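Local coordinates for CRISPR-associated endonuclease Cas1 (Thermotoga maritima, PDB 4XTK), which probably cuts double-stranded DNA as a metal-dependent endonuclease in CRISPR adaptive immunity, acting as a homodimer that also assembles with Cas2, at residues E[58-61]-E[62-66]; E[191-194]-E[195-199]; E[246-249]-E[250-254]. All blocks are in the same frame, centred on the assembly; numbering follows the deposited sequence.

Contact 1: residues E[58-61]-E[62-66]; sequences LEFL and SQKRI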
ATOM      1  N   LEU E  58      -4.350  -8.475  17.324  1.00 55.45           N
ATOM      2  CA  LEU E  58      -3.453  -8.386  16.176  1.00 56.02           C
ATOM      3  C   LEU E  58      -2.528  -9.604  16.125  1.00 57.70           C
ATOM      4  O   LEU E  58      -2.227 -10.123  15.049  1.00 56.87           O
ATOM      5  CB  LEU E  58      -2.631  -7.095  16.224  1.00 58.96           C
ATOM      6  CG  LEU E  58      -3.409  -5.788  16.043  1.00 56.90           C
ATOM      7  CD1 LEU E  58      -2.474  -4.580  15.977  1.00 53.18           C
ATOM      8  CD2 LEU E  58      -4.293  -5.858  14.810  1.00 44.09           C
ATOM      9  N   GLU E  59      -2.087 -10.056  17.295  1.00 52.98           N
ATOM     10  CA  GLU E  59      -1.276 -11.266  17.386  1.00 54.04           C
ATOM     11  C   GLU E  59      -2.045 -12.470  16.855  1.00 57.24           C
ATOM     12  O   GLU E  59      -1.464 -13.365  16.244  1.00 62.10           O
ATOM     13  CB  GLU E  59      -0.832 -11.519  18.828  1.00 55.91           C
ATOM     14  CG  GLU E  59       0.206 -10.532  19.332  1.00 65.94           C
ATOM     15  CD  GLU E  59       0.573 -10.750  20.788  1.00 87.52           C
ATOM     16  OE1 GLU E  59       0.079 -11.726  21.393  1.00 95.45           O
ATOM     17  OE2 GLU E  59       1.354  -9.940  21.330  1.00 96.42           O
ATOM     18  N   PHE E  60      -3.354 -12.482  17.083  1.00 55.72           N
ATOM     19  CA  PHE E  60      -4.195 -13.577  16.616  1.00 61.80           C
ATOM     20  C   PHE E  60      -4.307 -13.572  15.096  1.00 56.45           C
ATOM     21  O   PHE E  60      -4.049 -14.582  14.444  1.00 57.42           O
ATOM     22  CB  PHE E  60      -5.583 -13.496  17.248  1.00 60.94           C
ATOM     23  CG  PHE E  60      -6.510 -14.590  16.808  1.00 58.61           C
ATOM     24  CD1 PHE E  60      -6.401 -15.860  17.337  1.00 59.48           C
ATOM     25  CD2 PHE E  60      -7.486 -14.351  15.853  1.00 54.55           C
ATOM     26  CE1 PHE E  60      -7.252 -16.865  16.934  1.00 63.65           C
ATOM     27  CE2 PHE E  60      -8.339 -15.355  15.445  1.00 55.80           C
ATOM     28  CZ  PHE E  60      -8.220 -16.611  15.987  1.00 59.16           C
ATOM     29  N   LEU E  61      -4.690 -12.425  14.540  1.00 54.79           N
ATOM     30  CA  LEU E  61      -4.746 -12.250  13.092  1.00 55.67           C
ATOM     31  C   LEU E  61      -3.408 -12.576  12.442  1.00 54.80           C
ATOM     32  O   LEU E  61      -3.356 -13.182  11.373  1.00 56.39           O
ATOM     33  CB  LEU E  61      -5.153 -10.821  12.733  1.00 49.46           C
ATOM     34  CG  LEU E  61      -6.598 -10.401  12.999  1.00 49.42           C
ATOM     35  CD1 LEU E  61      -6.846  -9.042  12.374  1.00 54.36           C
ATOM     36  CD2 LEU E  61      -7.570 -11.427  12.460  1.00 46.61           C
ATOM     37  N   SER E  62      -2.330 -12.171  13.103  1.00 54.17           N
ATOM     38  CA  SER E  62      -0.987 -12.441  12.619  1.00 53.87           C
ATOM     39  C   SER E  62      -0.720 -13.943  12.568  1.00 61.84           C
ATOM     40  O   SER E  62      -0.122 -14.439  11.615  1.00 65.10           O
ATOM     41  CB  SER E  62       0.041 -11.740  13.505  1.00 54.09           C
ATOM     42  OG  SER E  62       1.356 -11.907  13.006  1.00 61.91           O
ATOM     43  N   GLN E  63      -1.170 -14.663  13.596  1.00 66.96           N
ATOM     44  CA  GLN E  63      -1.025 -16.115  13.652  1.00 65.71           C
ATOM     45  C   GLN E  63      -1.858 -16.798  12.572  1.00 60.11           C
ATOM     46  O   GLN E  63      -1.476 -17.837  12.046  1.00 60.09           O
ATOM     47  CB  GLN E  63      -1.428 -16.646  15.032  1.00 78.81           C
ATOM     48  CG  GLN E  63      -0.470 -16.287  16.166  1.00 87.31           C
ATOM     49  CD  GLN E  63      -1.033 -16.612  17.545  1.00 90.01           C
ATOM     50  OE1 GLN E  63      -2.156 -17.096  17.672  1.00 94.30           O
ATOM     51  NE2 GLN E  63      -0.253 -16.333  18.584  1.00 90.34           N
ATOM     52  N   LYS E  64      -3.002 -16.206  12.248  1.00 59.42           N
ATOM     53  CA  LYS E  64      -3.885 -16.743  11.219  1.00 60.53           C
ATOM     54  C   LYS E  64      -3.530 -16.180   9.844  1.00 58.21           C
ATOM     55  O   LYS E  64      -4.161 -16.518   8.839  1.00 51.94           O
ATOM     56  CB  LYS E  64      -5.346 -16.433  11.554  1.00 63.41           C
ATOM     57  CG  LYS E  64      -5.840 -17.057  12.849  1.00 63.60           C
ATOM     58  CD  LYS E  64      -5.969 -18.567  12.725  1.00 65.76           C
ATOM     59  CE  LYS E  64      -6.553 -19.184  13.990  1.00 69.86           C
ATOM     60  NZ  LYS E  64      -6.804 -20.649  13.847  1.00 73.47           N
ATOM     61  N   ARG E  65      -2.524 -15.309   9.820  1.00 59.27           N
ATOM     62  CA  ARG E  65      -2.011 -14.726   8.587  1.00 52.17           C
ATOM     63  C   ARG E  65      -3.113 -13.964   7.845  1.00 54.00           C
ATOM     64  O   ARG E  65      -3.197 -13.987   6.615  1.00 54.98           O
ATOM     65  CB  ARG E  65      -1.386 -15.821   7.721  1.00 53.20           C
ATOM     66  CG  ARG E  65      -0.220 -16.504   8.436  1.00 55.92           C
ATOM     67  CD  ARG E  65       0.372 -17.693   7.691  1.00 58.61           C
ATOM     68  NE  ARG E  65       1.551 -18.191   8.400  1.00 81.49           N
ATOM     69  CZ  ARG E  65       2.310 -19.206   7.997  1.00 94.41           C
ATOM     70  NH1 ARG E  65       2.028 -19.853   6.876  1.00103.57           N
ATOM     71  NH2 ARG E  65       3.359 -19.575   8.720  1.00 98.67           N
ATOM     72  N   ILE E  66      -3.943 -13.278   8.627  1.00 49.94           N
ATOM     73  CA  ILE E  66      -5.059 -12.490   8.117  1.00 47.36           C
ATOM     74  C   ILE E  66      -4.826 -11.002   8.311  1.00 45.56           C
ATOM     75  O   ILE E  66      -4.836 -10.513   9.444  1.00 46.55           O
ATOM     76  CB  ILE E  66      -6.377 -12.857   8.823  1.00 50.42           C
ATOM     77  CG1 ILE E  66      -6.731 -14.325   8.581  1.00 45.66           C
ATOM     78  CG2 ILE E  66      -7.493 -11.925   8.386  1.00 42.95           C
ATOM     79  CD1 ILE E  66      -7.904 -14.803   9.394  1.00 46.69           C
TER

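Contact 2: residues E[191-194]-E[195-199]; sequences TLIS and FGNSL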
ATOM      1  N   THR E 191     -17.763  24.626 -14.012  1.00 44.24           N
ATOM      2  CA  THR E 191     -17.438  24.588 -12.591  1.00 45.03           C
ATOM      3  C   THR E 191     -18.116  23.391 -11.933  1.00 44.53           C
ATOM      4  O   THR E 191     -17.541  22.733 -11.065  1.00 51.33           O
ATOM      5  CB  THR E 191     -17.872  25.874 -11.874  1.00 49.09           C
ATOM      6  OG1 THR E 191     -17.162  26.986 -12.428  1.00 53.59           O
ATOM      7  CG2 THR E 191     -17.581  25.781 -10.381  1.00 46.60           C
ATOM      8  N   LEU E 192     -19.344  23.113 -12.360  1.00 44.86           N
ATOM      9  CA  LEU E 192     -20.100  21.983 -11.844  1.00 45.20           C
ATOM     10  C   LEU E 192     -19.553  20.650 -12.349  1.00 40.34           C
ATOM     11  O   LEU E 192     -19.302  19.738 -11.556  1.00 41.27           O
ATOM     12  CB  LEU E 192     -21.577  22.120 -12.215  1.00 47.70           C
ATOM     13  CG  LEU E 192     -22.331  23.204 -11.449  1.00 47.38           C
ATOM     14  CD1 LEU E 192     -23.701  23.403 -12.055  1.00 51.47           C
ATOM     15  CD2 LEU E 192     -22.443  22.847  -9.971  1.00 46.22           C
ATOM     16  N   ILE E 193     -19.372  20.545 -13.664  1.00 41.79           N
ATOM     17  CA  ILE E 193     -18.854  19.323 -14.267  1.00 44.39           C
ATOM     18  C   ILE E 193     -17.494  18.962 -13.662  1.00 37.16           C
ATOM     19  O   ILE E 193     -17.258  17.811 -13.299  1.00 36.27           O
ATOM     20  CB  ILE E 193     -18.722  19.451 -15.798  1.00 48.01           C
ATOM     21  CG1 ILE E 193     -20.075  19.795 -16.425  1.00 56.25           C
ATOM     22  CG2 ILE E 193     -18.160  18.166 -16.399  1.00 46.64           C
ATOM     23  CD1 ILE E 193     -21.138  18.755 -16.181  1.00 63.76           C
ATOM     24  N   SER E 194     -16.616  19.954 -13.538  1.00 36.97           N
ATOM     25  CA  SER E 194     -15.309  19.732 -12.929  1.00 35.97           C
ATOM     26  C   SER E 194     -15.451  19.236 -11.503  1.00 41.63           C
ATOM     27  O   SER E 194     -14.768  18.293 -11.097  1.00 40.64           O
ATOM     28  CB  SER E 194     -14.472  21.007 -12.948  1.00 36.27           C
ATOM     29  OG  SER E 194     -14.065  21.316 -14.270  1.00 45.67           O
ATOM     30  N   PHE E 195     -16.349  19.865 -10.751  1.00 44.17           N
ATOM     31  CA  PHE E 195     -16.559  19.481  -9.363  1.00 45.05           C
ATOM     32  C   PHE E 195     -17.112  18.061  -9.261  1.00 48.16           C
ATOM     33  O   PHE E 195     -16.607  17.249  -8.486  1.00 47.41           O
ATOM     34  CB  PHE E 195     -17.492  20.466  -8.667  1.00 43.44           C
ATOM     35  CG  PHE E 195     -17.682  20.177  -7.213  1.00 44.04           C
ATOM     36  CD1 PHE E 195     -16.672  20.445  -6.303  1.00 46.11           C
ATOM     37  CD2 PHE E 195     -18.865  19.615  -6.753  1.00 47.55           C
ATOM     38  CE1 PHE E 195     -16.839  20.167  -4.949  1.00 48.68           C
ATOM     39  CE2 PHE E 195     -19.044  19.338  -5.405  1.00 50.84           C
ATOM     40  CZ  PHE E 195     -18.028  19.613  -4.502  1.00 48.19           C
ATOM     41  N   GLY E 196     -18.144  17.768 -10.050  1.00 36.88           N
ATOM     42  CA  GLY E 196     -18.738  16.443 -10.086  1.00 32.99           C
ATOM     43  C   GLY E 196     -17.730  15.375 -10.482  1.00 41.56           C
ATOM     44  O   GLY E 196     -17.655  14.314  -9.852  1.00 42.76           O
ATOM     45  N   ASN E 197     -16.951  15.656 -11.524  1.00 33.70           N
ATOM     46  CA  ASN E 197     -15.923  14.725 -11.972  1.00 31.76           C
ATOM     47  C   ASN E 197     -14.922  14.403 -10.878  1.00 35.80           C
ATOM     48  O   ASN E 197     -14.582  13.241 -10.668  1.00 41.44           O
ATOM     49  CB  ASN E 197     -15.190  15.274 -13.192  1.00 27.98           C
ATOM     50  CG  ASN E 197     -15.965  15.057 -14.465  1.00 37.77           C
ATOM     51  OD1 ASN E 197     -17.038  14.450 -14.451  1.00 36.74           O
ATOM     52  ND2 ASN E 197     -15.436  15.553 -15.571  1.00 28.47           N
ATOM     53  N   SER E 198     -14.462  15.436 -10.179  1.00 39.15           N
ATOM     54  CA  SER E 198     -13.520  15.249  -9.086  1.00 39.39           C
ATOM     55  C   SER E 198     -14.106  14.314  -8.025  1.00 43.79           C
ATOM     56  O   SER E 198     -13.415  13.413  -7.543  1.00 51.13           O
ATOM     57  CB  SER E 198     -13.135  16.590  -8.463  1.00 40.09           C
ATOM     58  OG  SER E 198     -14.124  17.031  -7.550  1.00 62.08           O
ATOM     59  N   LEU E 199     -15.379  14.508  -7.687  1.00 42.05           N
ATOM     60  CA  LEU E 199     -16.051  13.638  -6.725  1.00 42.22           C
ATOM     61  C   LEU E 199     -16.066  12.196  -7.220  1.00 46.06           C
ATOM     62  O   LEU E 199     -15.810  11.269  -6.453  1.00 48.02           O
ATOM     63  CB  LEU E 199     -17.484  14.109  -6.459  1.00 39.24           C
ATOM     64  CG  LEU E 199     -17.622  15.424  -5.692  1.00 44.15           C
ATOM     65  CD1 LEU E 199     -19.089  15.750  -5.426  1.00 40.31           C
ATOM     66  CD2 LEU E 199     -16.823  15.365  -4.397  1.00 36.81           C
TER

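Contact 3: residues E[246-249]-E[250-254]; sequences LFLN and LVNTR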
ATOM      1  N   LEU E 246     -26.740  14.548 -12.769  1.00 46.47           N
ATOM      2  CA  LEU E 246     -26.786  15.454 -11.633  1.00 52.45           C
ATOM      3  C   LEU E 246     -26.714  16.909 -12.091  1.00 57.99           C
ATOM      4  O   LEU E 246     -27.420  17.770 -11.568  1.00 56.19           O
ATOM      5  CB  LEU E 246     -25.646  15.138 -10.673  1.00 48.92           C
ATOM      6  CG  LEU E 246     -25.743  15.646  -9.245  1.00 62.92           C
ATOM      7  CD1 LEU E 246     -27.018  15.129  -8.610  1.00 60.65           C
ATOM      8  CD2 LEU E 246     -24.521  15.181  -8.474  1.00 66.81           C
ATOM      9  N   PHE E 247     -25.861  17.172 -13.076  1.00 59.86           N
ATOM     10  CA  PHE E 247     -25.674  18.526 -13.596  1.00 50.84           C
ATOM     11  C   PHE E 247     -26.953  19.077 -14.213  1.00 53.54           C
ATOM     12  O   PHE E 247     -27.355  20.205 -13.924  1.00 46.02           O
ATOM     13  CB  PHE E 247     -24.540  18.557 -14.625  1.00 40.82           C
ATOM     14  CG  PHE E 247     -24.620  19.711 -15.574  1.00 45.97           C
ATOM     15  CD1 PHE E 247     -24.355  21.001 -15.143  1.00 47.59           C
ATOM     16  CD2 PHE E 247     -24.971  19.510 -16.900  1.00 48.60           C
ATOM     17  CE1 PHE E 247     -24.442  22.071 -16.018  1.00 53.03           C
ATOM     18  CE2 PHE E 247     -25.056  20.579 -17.783  1.00 52.28           C
ATOM     19  CZ  PHE E 247     -24.790  21.858 -17.340  1.00 52.64           C
ATOM     20  N   LEU E 248     -27.583  18.274 -15.065  1.00 57.18           N
ATOM     21  CA  LEU E 248     -28.844  18.651 -15.695  1.00 50.97           C
ATOM     22  C   LEU E 248     -29.943  18.865 -14.653  1.00 56.51           C
ATOM     23  O   LEU E 248     -30.604  19.905 -14.631  1.00 56.79           O
ATOM     24  CB  LEU E 248     -29.284  17.583 -16.702  1.00 46.26           C
ATOM     25  CG  LEU E 248     -28.553  17.491 -18.045  1.00 48.36           C
ATOM     26  CD1 LEU E 248     -29.115  16.344 -18.877  1.00 44.36           C
ATOM     27  CD2 LEU E 248     -28.639  18.801 -18.807  1.00 44.29           C
ATOM     28  N   ASN E 249     -30.131  17.873 -13.792  1.00 61.40           N
ATOM     29  CA  ASN E 249     -31.190  17.924 -12.795  1.00 66.14           C
ATOM     30  C   ASN E 249     -31.078  19.142 -11.890  1.00 65.92           C
ATOM     31  O   ASN E 249     -32.073  19.804 -11.608  1.00 67.52           O
ATOM     32  CB  ASN E 249     -31.190  16.647 -11.954  1.00 67.31           C
ATOM     33  CG  ASN E 249     -31.698  15.445 -12.724  1.00 72.13           C
ATOM     34  OD1 ASN E 249     -32.049  15.552 -13.901  1.00 75.80           O
ATOM     35  ND2 ASN E 249     -31.729  14.292 -12.068  1.00 76.33           N
ATOM     36  N   LEU E 250     -29.864  19.451 -11.454  1.00 60.43           N
ATOM     37  CA  LEU E 250     -29.677  20.542 -10.506  1.00 61.49           C
ATOM     38  C   LEU E 250     -29.845  21.935 -11.136  1.00 64.10           C
ATOM     39  O   LEU E 250     -30.434  22.822 -10.513  1.00 68.83           O
ATOM     40  CB  LEU E 250     -28.307  20.413  -9.837  1.00 59.52           C
ATOM     41  CG  LEU E 250     -28.238  19.256  -8.828  1.00 60.71           C
ATOM     42  CD1 LEU E 250     -26.855  19.133  -8.208  1.00 57.63           C
ATOM     43  CD2 LEU E 250     -29.301  19.406  -7.744  1.00 60.46           C
ATOM     44  N   VAL E 251     -29.351  22.138 -12.359  1.00 53.76           N
ATOM     45  CA  VAL E 251     -29.454  23.460 -12.983  1.00 57.41           C
ATOM     46  C   VAL E 251     -30.835  23.715 -13.567  1.00 56.55           C
ATOM     47  O   VAL E 251     -31.280  24.858 -13.619  1.00 59.55           O
ATOM     48  CB  VAL E 251     -28.400  23.685 -14.106  1.00 55.69           C
ATOM     49  CG1 VAL E 251     -26.998  23.510 -13.561  1.00 53.77           C
ATOM     50  CG2 VAL E 251     -28.654  22.780 -15.311  1.00 58.77           C
ATOM     51  N   ASN E 252     -31.507  22.658 -14.012  1.00 52.28           N
ATOM     52  CA  ASN E 252     -32.845  22.800 -14.572  1.00 61.45           C
ATOM     53  C   ASN E 252     -33.922  22.950 -13.499  1.00 70.23           C
ATOM     54  O   ASN E 252     -34.993  23.491 -13.772  1.00 85.07           O
ATOM     55  CB  ASN E 252     -33.184  21.613 -15.482  1.00 65.30           C
ATOM     56  CG  ASN E 252     -32.594  21.751 -16.881  1.00 68.74           C
ATOM     57  OD1 ASN E 252     -32.196  22.840 -17.300  1.00 73.10           O
ATOM     58  ND2 ASN E 252     -32.552  20.646 -17.614  1.00 68.57           N
ATOM     59  N   THR E 253     -33.664  22.465 -12.287  1.00 67.11           N
ATOM     60  CA  THR E 253     -34.629  22.660 -11.203  1.00 61.33           C
ATOM     61  C   THR E 253     -34.256  23.871 -10.360  1.00 61.43           C
ATOM     62  O   THR E 253     -34.925  24.181  -9.376  1.00 69.49           O
ATOM     63  CB  THR E 253     -34.745  21.426 -10.283  1.00 58.75           C
ATOM     64  OG1 THR E 253     -33.493  21.174  -9.635  1.00 56.41           O
ATOM     65  CG2 THR E 253     -35.185  20.201 -11.073  1.00 58.47           C
ATOM     66  N   ARG E 254     -33.173  24.535 -10.753  1.00 62.61           N
ATOM     67  CA  ARG E 254     -32.663  25.716 -10.064  1.00 68.00           C
ATOM     68  C   ARG E 254     -32.273  25.414  -8.615  1.00 67.42           C
ATOM     69  O   ARG E 254     -32.206  26.316  -7.782  1.00 60.84           O
ATOM     70  CB  ARG E 254     -33.695  26.844 -10.104  1.00 81.67           C
ATOM     71  CG  ARG E 254     -33.913  27.451 -11.478  1.00 87.06           C
ATOM     72  CD  ARG E 254     -33.015  28.647 -11.692  1.00 90.35           C
ATOM     73  NE  ARG E 254     -33.314  29.705 -10.733  1.00 88.53           N
ATOM     74  CZ  ARG E 254     -32.698  30.881 -10.705  1.00 83.05           C
ATOM     75  NH1 ARG E 254     -31.752  31.158 -11.591  1.00 81.47           N
ATOM     76  NH2 ARG E 254     -33.030  31.780  -9.792  1.00 85.09           N
TER

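Contact 1: residues E[58-61]-E[62-66]
The F60 ring carries the aliphatic chain of K64, one helical turn later, over one of its faces. K64 CG stands 4.1 Å from the centroid of the F60 ring and 18° off the ring normal, a CH-pi contact displaced toward the rim between CE2 and CZ. The K64 chain bends at chi2 (-70°), which brings CE near F60 CE1 and CZ, 3.7 Å from the latter. V39 touches both side chains, so the loop before strand 42-47 joins this packing. Beneath it the helix runs out: K64 N still bonds to F60 O at 2.9 Å, and the chain then turns at R65, whose phi is positive. I66 N comes back to L61 O at 2.8 Å in a nearly straight bond (172°), and R65 N reaches S62 O in a weak one. Together they form a Schellman motif. Its apolar partner contact is present as well, L61 CD2 meeting I66 CB at 4.1 Å, with the two side chains set about perpendicular and both resting on I45 of strand 42-47. On another side of the helix, S62 OG bonds to V78 O of the second subunit, while L58 packs on its F70. The helix end is thus closed by backbone bonds and the apolar L61-I66 contact, K64 contributes its methylenes rather than its charge to the ring, and the S62 hydroxyl is spent on the dimer.

Contact 2: residues E[191-194]-E[195-199]
I193 and N197, one turn apart, run alongside each other on the same side of helix 188-208, with I193 CG2 3.9 Å from N197 ND2. The N197 amide bends back over the preceding turn, since chi1 of -80° sets CG beside its own backbone N, and CG lies 3.3 Å from I193 O. That carbonyl is bonded by N197 N at 2.8 Å. In the same i to i+4 pattern, the bonds of F195 N to T191 O and of G196 N to L192 O precede it, and that of S198 N to S194 O, at 3.0 Å, follows. F195 O has two donors, L199 N at 3.1 Å and S198 OG at 2.7 Å; chi1 of 81° swings the S198 hydroxyl back toward it. L199 CG sits over one face of the F195 ring, and F278 of helix 272-287 meets that ring with the planes at about 80°. Farther out, S194 OG bonds to R180 and to N190 O, and R180 also touches I193 and N197. K239 and V243 of helix 230-252 border N197, whose side chain is about 7 Å from that of E236, a probable manganese ligand. Regular alpha-helical bonding, with I193 and N197 lying side by side, thus presents an apolar and amide face to helix 230-252 in the mainly helical C-terminal part, close to the probable metal site of the Cas1 family.

Contact 3: residues E[246-249]-E[250-254]
Apolar contacts begin with L246 and L250, neighbours one turn apart that extend in the same direction and meet at L246 CG and L250 CD1, 3.8 Å apart. F247 and V251 form a second pair, slanted across each other: V251 CG1 lies 3.8 Å from F247 CE1. The leucines face helix 272-287, where both touch F278; F247 and V251 face helix 188-208, where both touch L192. Among the backbone bonds, N252 N lies 3.0 Å from L248 O, and L250 N and V251 N bond to L246 O and F247 O in turn. Polar side chains take over at the end of the helix. N249 O accepts T253 OG1 at 2.8 Å and T253 N at 3.2 Å, the two reaching it from opposite faces of its plane; chi1 of 63° folds the T253 hydroxyl inward for this. N252 ND2 is hydrogen-bonded to L169 O, and R254 NH1 forms a salt bridge to E258. R254 has positive phi and turns the chain out of the helix, its N making a weak bond to V251 O. The arrangement is that of a helix C-terminus, with a buried apolar flank inside the helical bundle of Cas1 and the N249 carbonyl of the last turn bonded twice by T253.

Overall arrangement
Each contact joins successive turns of one helix. Contact 1, in the beta-rich N-terminal part, is partly buried and borders the second subunit; its centre lies about 42 and 50 Å from those of contacts 2 and 3. Those two are neighbours in the helical part: L192 CD1 meets V251 CG1 at 3.6 Å, and I193 CD1 meets F247 CG at 3.7 Å. F278 of helix 272-287 packs on both. Contact 2 is mid-helix and near the probable metal site, mixing amide and aromatic groups. In contacts 1 and 3 an arginine of positive phi turns the chain away after the helix; contact 1 is a Schellman motif, whereas in contact 3, more buried, a threonine hydroxyl adds a second bond to one carbonyl.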